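Local coordinates for protein peptidase S15/CocE/NonD (Thaumarchaeota archaeon SCGC AB-539-E09, PDB 4PF1) that acts as a serine aminopeptidase with an alpha/beta hydrolase fold, probably releasing residues from the N-terminal end of peptides, at residues G115-K120 with N127-D132; T131-D136 with G160-Y165. All coordinates share one frame; numbering follows the deposited sequence.

Contact 1 ties two parts of the long loop after strand 100-105 to each other. Contact 2 sets the start of helix 133-147 against the start of helix 162-169. Their centres lie about 10 Å apart, and they share T131 and D132. Two tyrosines of contact 2 reach back to the loop of contact 1. Y165 OH lies 2.7 Å from both K120 O and N119 O, each a probable hydrogen bond. Y162 OH is bonded to N119 N and Y116 OH. K120 O also packs on H133 CD2 at 3.4 Å. S161, probably the catalytic serine, lies in contact 2, with its OG 12.7 Å from H133 NE2. A glycerol, probably from the crystallisation liquor, hydrogen-bonds S161 OG and may mark the pocket.

Contact 1 (G115-K120 with N127-D132); sequences GYMMNK and NTTGTD
K120 sends its ammonium group into the turn formed by 127-132. With CG anti to the backbone N (chi1 -162°) and the rest of the chain extended, NZ comes tip to tip with T129. There K120 NZ donates to T129 OG1 at 3.0 Å. A second bond runs from K120 NZ to T131 O, also at 3.0 Å. A third, weak bond runs from NZ to T131 OG1 at 3.3 Å.

The acceptors are shared. T131 O also takes N127 ND2 at 2.8 Å. The two donors reach this oxygen from opposite faces of its carbonyl plane, with the lysine well above it. T129 OG1 accepts from K120 and donates its own hydrogen bond to N127 OD1 at 2.7 Å, in plane and on a lone pair. N127 OD1 also accepts from T129 N at 3.3 Å, which makes an Asx turn. N127 ND2 has a second acceptor in P121 O. The N127 amide lies across the lysine chain, with OD1 3.5 Å from K120 CE.

D18 of the second subunit bonds M118 N. Both segments belong to the loop between strand 100-105 and helix 133-147. Helix 204-215 packs on Y116 and M118, helix 162-169 on M118 and N119, and helix 133-147 on K120 and T131.

Contact 2 (T131-D136 with G160-Y165); sequences TDHSTD and GSYEGY
The H133 and Y165 rings meet nearly perpendicular, as an offset edge-to-face pair with Y165 giving the edge. Their planes stand at 87° and their centroids are 5.8 Å apart. The touching atoms are Y165 CE2 and H133 CD2, at 3.9 Å, with CD2 near the plane of the tyrosine ring. The Y165 ring reaches across because its CG is anti to the backbone N (chi1 165°). Its hydroxyl lies between K120 O and N119 O, which hold the far end of the ring.

Y162 reaches the same histidine through a water, in plane at the edge of both rings, 2.8 Å from H133 NE2 and 2.6 Å from Y162 OH. Y162 OH is also held by N119 N, and H133 has a polar partner in R66.

D132, the N-cap just before H133, forms a capping box with T135 in the first turn: T135 N donates to D132 OD1 and D132 N to T135 OG1, both at 3.1 Å. S134 OG donates to D132 OD1 at 2.5 Å, from the opposite face to T135 N.

At the start of the other segment, S161 sits in a sharp turn between strand 154-160 and helix 162-169, with positive phi (61°). This is the nucleophile elbow of the alpha/beta hydrolase fold, consistent with S161 as the catalytic serine.

Contact 1 (G115-K120 with N127-D132)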
loop_
_atom_site.group_PDB
_atom_site.type_symbol
_atom_site.label_atom_id
_atom_site.label_comp_id
_atom_site.label_asym_id
_atom_site.label_seq_id
_atom_site.Cartn_x
_atom_site.Cartn_y
_atom_site.Cartn_z
ATOM N N GLY A 115 1.506 -45.569 9.272
ATOM C CA GLY A 115 1.910 -44.724 10.385
ATOM C C GLY A 115 2.835 -43.614 9.945
ATOM O O GLY A 115 3.538 -43.746 8.934
ATOM N N TYR A 116 2.835 -42.498 10.683
ATOM C CA TYR A 116 3.686 -41.383 10.312
ATOM C C TYR A 116 4.800 -41.162 11.324
ATOM O O TYR A 116 4.543 -40.913 12.502
ATOM C CB TYR A 116 2.873 -40.092 10.099
ATOM C CG TYR A 116 3.732 -38.899 9.735
ATOM C CD1 TYR A 116 4.428 -38.858 8.531
ATOM C CD2 TYR A 116 3.909 -37.846 10.627
ATOM C CE1 TYR A 116 5.257 -37.787 8.210
ATOM C CE2 TYR A 116 4.731 -36.763 10.314
ATOM C CZ TYR A 116 5.399 -36.736 9.100
ATOM O OH TYR A 116 6.211 -35.679 8.781
ATOM N N MET A 117 6.045 -41.245 10.839
ATOM C CA MET A 117 7.252 -40.983 11.610
ATOM C C MET A 117 7.932 -39.768 11.005
ATOM O O MET A 117 8.288 -39.805 9.823
ATOM C CB MET A 117 8.190 -42.205 11.590
ATOM C CG MET A 117 7.792 -43.302 12.558
ATOM S SD MET A 117 8.804 -44.796 12.355
ATOM C CE MET A 117 10.309 -44.285 13.183
ATOM N N MET A 118 8.045 -38.665 11.783
ATOM C CA MET A 118 8.667 -37.402 11.351
ATOM C C MET A 118 10.022 -37.680 10.699
ATOM O O MET A 118 10.895 -38.248 11.347
ATOM C CB MET A 118 8.828 -36.445 12.555
ATOM C CG MET A 118 9.555 -35.134 12.226
ATOM S SD MET A 118 8.562 -33.954 11.290
ATOM C CE MET A 118 7.322 -33.500 12.530
ATOM N N ASN A 119 10.175 -37.312 9.403
ATOM C CA ASN A 119 11.401 -37.535 8.615
ATOM C C ASN A 119 11.889 -38.975 8.801
ATOM O O ASN A 119 13.039 -39.192 9.201
ATOM C CB ASN A 119 12.505 -36.529 9.002
ATOM C CG ASN A 119 12.145 -35.091 8.764
ATOM O OD1 ASN A 119 11.866 -34.342 9.703
ATOM N ND2 ASN A 119 12.189 -34.660 7.506
ATOM N N LYS A 120 10.981 -39.957 8.581
ATOM C CA LYS A 120 11.241 -41.385 8.780
ATOM C C LYS A 120 12.632 -41.773 8.254
ATOM O O LYS A 120 12.913 -41.584 7.066
ATOM C CB LYS A 120 10.150 -42.239 8.114
ATOM C CG LYS A 120 10.100 -43.665 8.637
ATOM C CD LYS A 120 9.158 -44.512 7.827
ATOM C CE LYS A 120 8.975 -45.872 8.444
ATOM N NZ LYS A 120 8.067 -46.727 7.632
ATOM N N ASN A 127 14.518 -47.430 12.776
ATOM C CA ASN A 127 13.378 -47.826 11.945
ATOM C C ASN A 127 13.302 -49.358 11.811
ATOM O O ASN A 127 14.025 -49.953 11.009
ATOM C CB ASN A 127 13.445 -47.145 10.562
ATOM C CG ASN A 127 12.290 -47.456 9.635
ATOM O OD1 ASN A 127 11.256 -48.007 10.030
ATOM N ND2 ASN A 127 12.437 -47.080 8.375
ATOM N N THR A 128 12.398 -49.983 12.587
ATOM C CA THR A 128 12.192 -51.438 12.594
ATOM C C THR A 128 10.859 -51.828 11.913
ATOM O O THR A 128 10.395 -52.957 12.080
ATOM C CB THR A 128 12.244 -51.973 14.044
ATOM O OG1 THR A 128 11.301 -51.255 14.848
ATOM C CG2 THR A 128 13.638 -51.880 14.657
ATOM N N THR A 129 10.261 -50.905 11.125
ATOM C CA THR A 129 8.975 -51.149 10.457
ATOM C C THR A 129 9.131 -52.058 9.231
ATOM O O THR A 129 8.177 -52.737 8.848
ATOM C CB THR A 129 8.290 -49.826 10.072
ATOM O OG1 THR A 129 9.024 -49.187 9.025
ATOM C CG2 THR A 129 8.115 -48.882 11.265
ATOM N N GLY A 130 10.319 -52.055 8.630
ATOM C CA GLY A 130 10.613 -52.843 7.438
ATOM C C GLY A 130 10.647 -52.014 6.168
ATOM O O GLY A 130 11.238 -52.433 5.170
ATOM N N THR A 131 10.009 -50.827 6.196
ATOM C CA THR A 131 9.963 -49.902 5.055
ATOM C C THR A 131 10.505 -48.528 5.444
ATOM O O THR A 131 10.544 -48.187 6.627
ATOM C CB THR A 131 8.522 -49.761 4.507
ATOM O OG1 THR A 131 7.681 -49.188 5.512
ATOM C CG2 THR A 131 7.940 -51.087 3.995
ATOM N N ASP A 132 10.919 -47.740 4.443
ATOM C CA ASP A 132 11.382 -46.365 4.619
ATOM C C ASP A 132 11.063 -45.565 3.352
ATOM O O ASP A 132 10.441 -46.110 2.433
ATOM C CB ASP A 132 12.883 -46.301 4.996
ATOM C CG ASP A 132 13.828 -47.073 4.096
ATOM O OD1 ASP A 132 13.754 -46.891 2.866
ATOM O OD2 ASP A 132 14.699 -47.790 4.628
#

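Contact 2 (T131-D136 with G160-Y165)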
loop_
_atom_site.group_PDB
_atom_site.type_symbol
_atom_site.label_atom_id
_atom_site.label_comp_id
_atom_site.label_asym_id
_atom_site.label_seq_id
_atom_site.Cartn_x
_atom_site.Cartn_y
_atom_site.Cartn_z
ATOM N N THR A 131 10.009 -50.827 6.196
ATOM C CA THR A 131 9.963 -49.902 5.055
ATOM C C THR A 131 10.505 -48.528 5.444
ATOM O O THR A 131 10.544 -48.187 6.627
ATOM C CB THR A 131 8.522 -49.761 4.507
ATOM O OG1 THR A 131 7.681 -49.188 5.512
ATOM C CG2 THR A 131 7.940 -51.087 3.995
ATOM N N ASP A 132 10.919 -47.740 4.443
ATOM C CA ASP A 132 11.382 -46.365 4.619
ATOM C C ASP A 132 11.063 -45.565 3.352
ATOM O O ASP A 132 10.441 -46.110 2.433
ATOM C CB ASP A 132 12.883 -46.301 4.996
ATOM C CG ASP A 132 13.828 -47.073 4.096
ATOM O OD1 ASP A 132 13.754 -46.891 2.866
ATOM O OD2 ASP A 132 14.699 -47.790 4.628
ATOM N N HIS A 133 11.457 -44.279 3.302
ATOM C CA HIS A 133 11.173 -43.424 2.144
ATOM C C HIS A 133 11.811 -43.957 0.857
ATOM O O HIS A 133 11.210 -43.811 -0.201
ATOM C CB HIS A 133 11.615 -41.980 2.393
ATOM C CG HIS A 133 10.674 -41.205 3.261
ATOM N ND1 HIS A 133 9.486 -40.701 2.766
ATOM C CD2 HIS A 133 10.788 -40.858 4.564
ATOM C CE1 HIS A 133 8.913 -40.072 3.779
ATOM N NE2 HIS A 133 9.661 -40.136 4.880
ATOM N N SER A 134 13.000 -44.600 0.946
ATOM C CA SER A 134 13.688 -45.148 -0.228
ATOM C C SER A 134 12.975 -46.392 -0.794
ATOM O O SER A 134 12.913 -46.540 -2.014
ATOM C CB SER A 134 15.149 -45.467 0.087
ATOM O OG SER A 134 15.297 -46.610 0.908
ATOM N N THR A 135 12.438 -47.276 0.079
ATOM C CA THR A 135 11.725 -48.481 -0.376
ATOM C C THR A 135 10.372 -48.087 -0.949
ATOM O O THR A 135 9.952 -48.648 -1.965
ATOM C CB THR A 135 11.590 -49.542 0.737
ATOM O OG1 THR A 135 10.571 -49.163 1.666
ATOM C CG2 THR A 135 12.894 -49.809 1.455
ATOM N N ASP A 136 9.694 -47.113 -0.302
ATOM C CA ASP A 136 8.410 -46.584 -0.762
ATOM C C ASP A 136 8.580 -45.890 -2.122
ATOM O O ASP A 136 7.743 -46.077 -3.008
ATOM C CB ASP A 136 7.804 -45.618 0.279
ATOM C CG ASP A 136 7.124 -46.298 1.468
ATOM O OD1 ASP A 136 6.985 -47.545 1.447
ATOM O OD2 ASP A 136 6.704 -45.580 2.400
ATOM N N GLY A 160 11.699 -29.129 -2.296
ATOM C CA GLY A 160 12.374 -28.336 -1.278
ATOM C C GLY A 160 11.969 -28.678 0.142
ATOM O O GLY A 160 10.858 -29.165 0.372
ATOM N N SER A 161 12.874 -28.398 1.113
ATOM C CA SER A 161 12.668 -28.625 2.555
ATOM C C SER A 161 12.427 -30.126 2.850
ATOM O O SER A 161 13.313 -30.939 2.570
ATOM C CB SER A 161 11.522 -27.758 3.072
ATOM O OG SER A 161 11.603 -27.566 4.471
ATOM N N TYR A 162 11.231 -30.495 3.387
ATOM C CA TYR A 162 10.856 -31.895 3.643
ATOM C C TYR A 162 10.795 -32.659 2.316
ATOM O O TYR A 162 11.221 -33.811 2.248
ATOM C CB TYR A 162 9.501 -31.967 4.370
ATOM C CG TYR A 162 9.269 -33.232 5.174
ATOM C CD1 TYR A 162 9.080 -34.461 4.542
ATOM C CD2 TYR A 162 9.107 -33.182 6.556
ATOM C CE1 TYR A 162 8.807 -35.618 5.274
ATOM C CE2 TYR A 162 8.836 -34.332 7.297
ATOM C CZ TYR A 162 8.673 -35.546 6.650
ATOM O OH TYR A 162 8.392 -36.680 7.376
ATOM N N GLU A 163 10.306 -31.992 1.249
ATOM C CA GLU A 163 10.246 -32.564 -0.099
ATOM C C GLU A 163 11.663 -32.723 -0.671
ATOM O O GLU A 163 11.879 -33.544 -1.554
ATOM C CB GLU A 163 9.373 -31.704 -1.025
ATOM C CG GLU A 163 7.913 -31.657 -0.594
ATOM C CD GLU A 163 7.028 -30.676 -1.339
ATOM O OE1 GLU A 163 7.522 -29.998 -2.267
ATOM O OE2 GLU A 163 5.830 -30.586 -0.990
ATOM N N GLY A 164 12.608 -31.946 -0.138
ATOM C CA GLY A 164 14.021 -32.041 -0.480
ATOM C C GLY A 164 14.653 -33.225 0.219
ATOM O O GLY A 164 15.498 -33.912 -0.357
ATOM N N TYR A 165 14.216 -33.483 1.470
ATOM C CA TYR A 165 14.644 -34.630 2.276
ATOM C C TYR A 165 14.181 -35.926 1.600
ATOM O O TYR A 165 14.965 -36.866 1.494
ATOM C CB TYR A 165 14.088 -34.517 3.718
ATOM C CG TYR A 165 14.161 -35.794 4.530
ATOM C CD1 TYR A 165 15.309 -36.125 5.243
ATOM C CD2 TYR A 165 13.064 -36.649 4.625
ATOM C CE1 TYR A 165 15.379 -37.296 5.997
ATOM C CE2 TYR A 165 13.131 -37.831 5.362
ATOM C CZ TYR A 165 14.287 -38.144 6.058
ATOM O OH TYR A 165 14.356 -39.286 6.816
HETATM O O HOH W 1 8.237 -39.267 7.099
#